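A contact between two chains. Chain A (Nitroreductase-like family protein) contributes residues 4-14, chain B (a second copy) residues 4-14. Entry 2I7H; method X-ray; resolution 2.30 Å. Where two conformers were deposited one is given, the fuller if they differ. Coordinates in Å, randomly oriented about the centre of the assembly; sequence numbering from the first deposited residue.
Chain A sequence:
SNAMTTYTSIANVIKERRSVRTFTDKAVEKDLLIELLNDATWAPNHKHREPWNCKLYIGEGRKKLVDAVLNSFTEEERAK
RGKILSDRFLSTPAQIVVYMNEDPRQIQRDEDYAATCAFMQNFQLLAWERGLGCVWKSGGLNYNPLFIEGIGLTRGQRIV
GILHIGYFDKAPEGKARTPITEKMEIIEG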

# COMPACT_ATOMS: atom_id res chain seq x y z
N MSE A 4 -13.85 -29.71 -3.01
CA MSE A 4 -13.58 -28.79 -4.11
C MSE A 4 -12.71 -27.63 -3.66
O MSE A 4 -13.12 -26.82 -2.81
CB MSE A 4 -14.87 -28.22 -4.72
CG MSE A 4 -15.82 -29.25 -5.27
SE MSE A 4 -15.05 -30.34 -6.69
CE MSE A 4 -15.19 -29.10 -8.18
N THR A 5 -11.52 -27.53 -4.23
CA THR A 5 -10.73 -26.33 -4.03
C THR A 5 -11.17 -25.23 -4.97
O THR A 5 -11.58 -25.49 -6.10
CB THR A 5 -9.19 -26.58 -4.07
OG1 THR A 5 -8.55 -25.65 -4.96
CG2 THR A 5 -8.87 -27.95 -4.50
N THR A 6 -11.11 -23.99 -4.49
CA THR A 6 -11.57 -22.84 -5.25
C THR A 6 -10.38 -22.07 -5.84
O THR A 6 -9.30 -22.02 -5.25
CB THR A 6 -12.55 -21.93 -4.41
OG1 THR A 6 -13.55 -21.35 -5.26
CG2 THR A 6 -11.81 -20.82 -3.66
N TYR A 7 -10.59 -21.50 -7.02
CA TYR A 7 -9.56 -20.79 -7.75
C TYR A 7 -10.08 -19.40 -7.99
O TYR A 7 -10.49 -19.05 -9.12
CB TYR A 7 -9.26 -21.50 -9.08
CG TYR A 7 -8.63 -22.86 -8.88
CD1 TYR A 7 -9.41 -23.96 -8.55
CD2 TYR A 7 -7.26 -23.03 -8.98
CE1 TYR A 7 -8.85 -25.20 -8.34
CE2 TYR A 7 -6.68 -24.27 -8.78
CZ TYR A 7 -7.48 -25.35 -8.46
OH TYR A 7 -6.92 -26.58 -8.27
N THR A 8 -10.11 -18.64 -6.90
CA THR A 8 -10.58 -17.25 -6.90
C THR A 8 -9.48 -16.32 -7.41
O THR A 8 -8.34 -16.37 -6.95
CB THR A 8 -11.08 -16.84 -5.48
OG1 THR A 8 -12.08 -17.77 -5.03
CG2 THR A 8 -11.66 -15.41 -5.47
N SER A 9 -9.82 -15.51 -8.42
CA SER A 9 -8.99 -14.37 -8.85
C SER A 9 -8.80 -13.40 -7.68
O SER A 9 -9.77 -13.08 -6.98
CB SER A 9 -9.68 -13.66 -10.04
OG SER A 9 -9.03 -12.45 -10.43
N ILE A 10 -7.57 -12.95 -7.46
CA ILE A 10 -7.29 -11.96 -6.43
C ILE A 10 -7.97 -10.63 -6.73
O ILE A 10 -8.16 -9.81 -5.83
CB ILE A 10 -5.75 -11.81 -6.15
CG1 ILE A 10 -5.12 -10.56 -6.78
CG2 ILE A 10 -5.03 -13.08 -6.53
CD1 ILE A 10 -4.84 -10.65 -8.25
N ALA A 11 -8.34 -10.43 -7.99
CA ALA A 11 -9.19 -9.32 -8.42
C ALA A 11 -10.51 -9.33 -7.64
O ALA A 11 -11.02 -8.27 -7.24
CB ALA A 11 -9.46 -9.41 -9.92
N ASN A 12 -11.06 -10.51 -7.41
CA ASN A 12 -12.33 -10.60 -6.70
C ASN A 12 -12.21 -10.16 -5.26
O ASN A 12 -13.00 -9.34 -4.80
CB ASN A 12 -12.97 -11.99 -6.84
CG ASN A 12 -13.56 -12.21 -8.21
OD1 ASN A 12 -13.87 -11.27 -8.93
ND2 ASN A 12 -13.72 -13.47 -8.58
N VAL A 13 -11.19 -10.66 -4.58
CA VAL A 13 -10.91 -10.27 -3.20
C VAL A 13 -10.68 -8.75 -3.08
O VAL A 13 -11.31 -8.08 -2.22
CB VAL A 13 -9.71 -11.07 -2.65
CG1 VAL A 13 -9.41 -10.70 -1.21
CG2 VAL A 13 -10.00 -12.60 -2.77
N ILE A 14 -9.82 -8.21 -3.95
CA ILE A 14 -9.52 -6.77 -3.99
C ILE A 14 -10.80 -5.92 -4.14
O ILE A 14 -10.98 -4.92 -3.45
CB ILE A 14 -8.51 -6.42 -5.12
CG1 ILE A 14 -7.11 -6.95 -4.75
CG2 ILE A 14 -8.53 -4.94 -5.42
CD1 ILE A 14 -6.02 -6.82 -5.81
N MSE B 4 -7.86 -16.49 -17.41
CA MSE B 4 -7.96 -16.56 -15.91
C MSE B 4 -6.94 -17.40 -15.10
O MSE B 4 -5.90 -17.82 -15.64
CB MSE B 4 -9.41 -16.67 -15.34
CG MSE B 4 -10.56 -17.18 -16.23
SE MSE B 4 -11.84 -17.90 -14.92
CE MSE B 4 -13.60 -17.47 -15.56
N THR B 5 -7.21 -17.61 -13.81
CA THR B 5 -6.15 -17.92 -12.83
C THR B 5 -6.05 -19.37 -12.30
O THR B 5 -7.07 -20.07 -12.17
CB THR B 5 -6.24 -16.93 -11.64
OG1 THR B 5 -5.19 -17.19 -10.70
CG2 THR B 5 -7.58 -17.05 -10.95
N THR B 6 -4.83 -19.81 -11.98
CA THR B 6 -4.62 -21.14 -11.39
C THR B 6 -4.13 -21.13 -9.94
O THR B 6 -3.73 -22.17 -9.43
CB THR B 6 -3.66 -22.04 -12.24
OG1 THR B 6 -2.44 -21.33 -12.53
CG2 THR B 6 -4.32 -22.47 -13.52
N TYR B 7 -4.18 -19.99 -9.27
CA TYR B 7 -3.83 -19.91 -7.84
C TYR B 7 -5.03 -20.33 -6.97
O TYR B 7 -6.16 -19.91 -7.22
CB TYR B 7 -3.34 -18.51 -7.46
CG TYR B 7 -1.92 -18.18 -7.88
CD1 TYR B 7 -1.67 -17.34 -8.97
CD2 TYR B 7 -0.82 -18.68 -7.17
CE1 TYR B 7 -0.37 -17.01 -9.36
CE2 TYR B 7 0.48 -18.36 -7.54
CZ TYR B 7 0.69 -17.52 -8.65
OH TYR B 7 1.95 -17.22 -9.05
N THR B 8 -4.78 -21.15 -5.95
CA THR B 8 -5.82 -21.61 -5.02
C THR B 8 -5.93 -20.72 -3.77
O THR B 8 -6.68 -21.03 -2.83
CB THR B 8 -5.62 -23.09 -4.61
OG1 THR B 8 -4.51 -23.22 -3.72
CG2 THR B 8 -5.38 -23.97 -5.82
N SER B 9 -5.20 -19.60 -3.76
CA SER B 9 -5.21 -18.67 -2.64
C SER B 9 -4.67 -17.32 -3.11
O SER B 9 -3.79 -17.28 -3.98
CB SER B 9 -4.31 -19.20 -1.54
OG SER B 9 -4.45 -18.40 -0.38
N ILE B 10 -5.17 -16.22 -2.54
CA ILE B 10 -4.54 -14.93 -2.80
C ILE B 10 -3.21 -14.80 -2.06
O ILE B 10 -2.31 -14.10 -2.52
CB ILE B 10 -5.48 -13.71 -2.59
CG1 ILE B 10 -5.86 -13.49 -1.13
CG2 ILE B 10 -6.74 -13.89 -3.39
CD1 ILE B 10 -5.15 -12.40 -0.51
N ALA B 11 -3.11 -15.52 -0.93
CA ALA B 11 -1.87 -15.64 -0.18
C ALA B 11 -0.69 -16.04 -1.06
O ALA B 11 0.39 -15.50 -0.92
CB ALA B 11 -2.03 -16.63 0.97
N ASN B 12 -0.92 -17.00 -1.95
CA ASN B 12 0.10 -17.46 -2.88
C ASN B 12 0.54 -16.38 -3.86
O ASN B 12 1.72 -16.31 -4.19
CB ASN B 12 -0.35 -18.70 -3.65
CG ASN B 12 -0.67 -19.87 -2.73
OD1 ASN B 12 -0.17 -19.97 -1.61
ND2 ASN B 12 -1.51 -20.78 -3.22
N VAL B 13 -0.39 -15.55 -4.32
CA VAL B 13 -0.06 -14.47 -5.25
C VAL B 13 0.81 -13.50 -4.50
O VAL B 13 1.87 -13.09 -5.00
CB VAL B 13 -1.34 -13.76 -5.82
CG1 VAL B 13 -0.98 -12.48 -6.61
CG2 VAL B 13 -2.14 -14.72 -6.67
N ILE B 14 0.38 -13.17 -3.28
CA ILE B 14 1.09 -12.24 -2.40
C ILE B 14 2.51 -12.73 -2.10
O ILE B 14 3.47 -11.98 -2.27
CB ILE B 14 0.25 -11.94 -1.11
CG1 ILE B 14 -0.91 -10.99 -1.46
CG2 ILE B 14 1.10 -11.38 0.03
CD1 ILE B 14 -2.04 -10.88 -0.43
O HOH W 1 -8.92 -19.43 -3.56
O HOH W 2 -7.30 -18.22 -5.31

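The two stretches are held together mainly by shape. No direct hydrogen bond passes between them, yet 519 Å² is buried, counting both sides. Each has a loop leading into a helix that begins near residue 10, and the two helix axes approach to 10.8 Å at an angle of 100°. The backbones come closest in the loops, A:Tyr7 CA to B:Thr8 CA at 4.7 Å; at the helix starts A:Ile10 CA and B:Ile10 CA are 5.4 Å apart.

That second meeting point is the apolar centre. A:Ile10, B:Ile10, A:Val13 and B:Val13 all direct their CA-to-CB bonds toward the opposing stretch, and one helical turn separates Ile10 from Val13, so each helix offers two neighbouring branched side chains. The methyl CG2 of B:Ile10 fits between the two on the other chain, 3.6 Å from A:Ile10 CB and 3.6 Å from A:Val13 CG2. In return, A:Ile10 CG2 lies 3.3 Å from B:Val13 CG2, a tight methyl-to-methyl contact. Branching at CB suits both residue types here, since it places methyls close to the backbone, where they can pack against one another between the two helix starts. The match is not exactly symmetric: A:Ile10 has chi1 at 103°, between wells, and is one of two deposited conformers, whereas B:Ile10 has chi1 at 68° (p).

Next to this cluster, B:Thr5 serves as a smaller bump. Its CA-to-CB bond points toward chain A, and its methyl CG2 rests against the A:Tyr7 to A:Ser9 backbone, 4.0 Å from A:Tyr7 O and 3.7 Å from A:Ser9 CA. The hydroxyl is used within its own chain: B:Tyr7 N donates to B:Thr5 OG1 at 3.3 Å, with a nearly straight angle of 175°. Threonine thus offers a methyl to the neighbour while its oxygen braces the loop.

The A:Tyr7 ring lies beside the B:Thr6 to B:Thr8 segment. B:Thr6 O lies at the ring edge, near its plane, 3.7 Å from A:Tyr7 CD2, and B:Thr8 CG2 approaches A:Tyr7 CE2 obliquely at 3.2 Å. The same B:Thr8 methyl is 3.7 Å from A:Thr5 OG1, so it occupies a niche bordered by both residues.

Between the loops the backbones come close enough for two CA-H...O contacts: B:Thr8 CA to A:Thr6 O at 3.5 Å (142° at H) and A:Tyr7 CA to B:Tyr7 O at 3.6 Å (143°). Two waters bridge the loops. Water 2 lies 2.7 Å from A:Thr8 O and 2.8 Å from B:Tyr7 O, within hydrogen-bonding reach of both; water 1 lies 3.1 Å from A:Thr6 O and 2.8 Å from B:Thr8 O, the latter bond weak.

Serine suits the position just before each helix because its short side chain can reach forward to an amide of the helix's first turn. A:Ser9 OG accepts from A:Ala11 N at 3.2 Å, and B:Ser9 OG accepts from B:Ala11 N at 3.2 Å, more weakly.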